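Local structure of YonK protein (Bacillus subtilis, 2H4O) at residues Thr23-Lys27 / Glu28-Thr32. The protein is of unknown function, a small prophage-encoded protein that assembles as an octamer of mainly beta-strand subunits. Sequence-based numbering, arbitrary orientation.
Sequences TEQTK and EAEYT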
loop_
_atom_site.group_PDB
_atom_site.type_symbol
_atom_site.label_atom_id
_atom_site.label_comp_id
_atom_site.label_asym_id
_atom_site.label_seq_id
_atom_site.Cartn_x
_atom_site.Cartn_y
_atom_site.Cartn_z
ATOM N N THR A 23 1.317 26.632 2.691
ATOM C CA THR A 23 0.354 27.128 1.743
ATOM C C THR A 23 0.392 26.420 0.379
ATOM O O THR A 23 1.409 26.449 -0.308
ATOM C CB THR A 23 0.531 28.663 1.586
ATOM O OG1 THR A 23 -0.241 29.139 0.478
ATOM C CG2 THR A 23 1.979 29.020 1.397
ATOM N N GLU A 24 -0.720 25.775 0.001
ATOM C CA GLU A 24 -0.798 25.087 -1.284
ATOM C C GLU A 24 -1.568 25.869 -2.333
ATOM O O GLU A 24 -2.561 26.512 -2.046
ATOM C CB GLU A 24 -1.419 23.675 -1.158
ATOM C CG GLU A 24 -2.853 23.608 -0.644
ATOM C CD GLU A 24 -3.435 22.188 -0.636
ATOM O OE1 GLU A 24 -4.391 21.915 0.113
ATOM O OE2 GLU A 24 -2.956 21.332 -1.382
ATOM N N GLN A 25 -1.084 25.773 -3.563
ATOM C CA GLN A 25 -1.668 26.434 -4.717
ATOM C C GLN A 25 -2.581 25.469 -5.493
ATOM O O GLN A 25 -2.097 24.719 -6.325
ATOM C CB GLN A 25 -0.526 26.924 -5.616
ATOM C CG GLN A 25 -0.929 27.611 -6.909
ATOM C CD GLN A 25 -1.591 28.968 -6.685
ATOM O OE1 GLN A 25 -1.114 29.776 -5.892
ATOM N NE2 GLN A 25 -2.689 29.223 -7.397
ATOM N N THR A 26 -3.889 25.474 -5.212
ATOM C CA THR A 26 -4.842 24.603 -5.923
ATOM C C THR A 26 -5.116 25.195 -7.294
ATOM O O THR A 26 -4.631 26.281 -7.625
ATOM C CB THR A 26 -6.233 24.495 -5.226
ATOM O OG1 THR A 26 -6.104 23.914 -3.928
ATOM C CG2 THR A 26 -7.164 23.601 -6.030
ATOM N N LYS A 27 -5.910 24.472 -8.077
ATOM C CA LYS A 27 -6.307 24.876 -9.427
ATOM C C LYS A 27 -7.365 25.993 -9.383
ATOM O O LYS A 27 -7.874 26.430 -10.423
ATOM C CB LYS A 27 -6.874 23.661 -10.178
ATOM C CG LYS A 27 -7.116 23.854 -11.688
ATOM C CD LYS A 27 -7.479 22.516 -12.371
ATOM C CE LYS A 27 -6.492 21.404 -11.976
ATOM N NZ LYS A 27 -5.065 21.785 -12.203
ATOM N N GLU A 28 -7.684 26.446 -8.171
ATOM C CA GLU A 28 -8.677 27.494 -7.963
ATOM C C GLU A 28 -8.081 28.617 -7.127
ATOM O O GLU A 28 -7.779 29.712 -7.636
ATOM C CB GLU A 28 -9.904 26.916 -7.246
ATOM C CG GLU A 28 -9.812 25.403 -6.958
ATOM C CD GLU A 28 -11.076 24.842 -6.301
ATOM O OE1 GLU A 28 -12.184 25.130 -6.819
ATOM O OE2 GLU A 28 -10.962 24.110 -5.279
ATOM N N ALA A 29 -7.893 28.330 -5.843
ATOM C CA ALA A 29 -7.354 29.318 -4.922
ATOM C C ALA A 29 -5.951 29.001 -4.404
ATOM O O ALA A 29 -5.275 28.089 -4.879
ATOM C CB ALA A 29 -8.311 29.474 -3.747
ATOM N N GLU A 30 -5.538 29.799 -3.425
ATOM C CA GLU A 30 -4.260 29.663 -2.744
ATOM C C GLU A 30 -4.555 29.660 -1.244
ATOM O O GLU A 30 -4.626 30.714 -0.614
ATOM C CB GLU A 30 -3.331 30.823 -3.084
ATOM C CG GLU A 30 -1.901 30.606 -2.641
ATOM C CD GLU A 30 -1.125 31.898 -2.429
ATOM O OE1 GLU A 30 -1.390 32.602 -1.418
ATOM O OE2 GLU A 30 -0.256 32.209 -3.267
ATOM N N TYR A 31 -4.733 28.459 -0.694
ATOM C CA TYR A 31 -5.031 28.239 0.720
ATOM C C TYR A 31 -3.798 28.314 1.621
ATOM O O TYR A 31 -2.716 27.923 1.231
ATOM C CB TYR A 31 -5.696 26.877 0.892
ATOM C CG TYR A 31 -6.938 26.719 0.052
ATOM C CD1 TYR A 31 -8.179 27.206 0.476
ATOM C CD2 TYR A 31 -6.863 26.143 -1.208
ATOM C CE1 TYR A 31 -9.312 27.130 -0.345
ATOM C CE2 TYR A 31 -7.988 26.056 -2.035
ATOM C CZ TYR A 31 -9.207 26.553 -1.599
ATOM O OH TYR A 31 -10.293 26.454 -2.436
ATOM N N THR A 32 -3.975 28.831 2.829
ATOM C CA THR A 32 -2.879 28.962 3.768
ATOM C C THR A 32 -3.297 28.385 5.092
ATOM O O THR A 32 -4.301 28.783 5.661
ATOM C CB THR A 32 -2.500 30.410 3.979
ATOM O OG1 THR A 32 -1.932 30.925 2.775
ATOM C CG2 THR A 32 -1.518 30.546 5.120
#
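T26 lies against the ring edge of Y31 at the turn end of a beta hairpin, where a turn joins strand 21-25 to its antiparallel neighbour 30-34. Its CB sits in the ring plane, and OG1 is 3.4 Å from CE2; a small branched residue fits here, since its methyl can serve another neighbour. A chi1 of -62° sets OG1 beside the backbone N and leaves CG2 anti to it, alongside E28, whose aliphatic CG touches this methyl while the chain runs on beside T26, OE2 still 3.9 Å from CG2. The backbone N of T26 reaches A29 O in a weak hydrogen bond, and two further weak backbone bonds join E24 and Y31, N to O in each direction. On the face shared by T23, Q25, E30 and T32, the exposed amide of Q25 crosses E30, its plane turned 79° from the carboxylate, with OE1 3.4 Å from E30 CG; E63 and K60 of a second subunit pack on E30 and T32. On the opposite face, E24 OE1 hydrogen-bonds Y33 OH and S3 OG of a third subunit, while V59 of the second packs on Y31. T23 adds a side-chain bond to the ladder: OG1, anti to its own N, donates to Y31 O at 2.9 Å, approaching from 41° above the carbonyl plane.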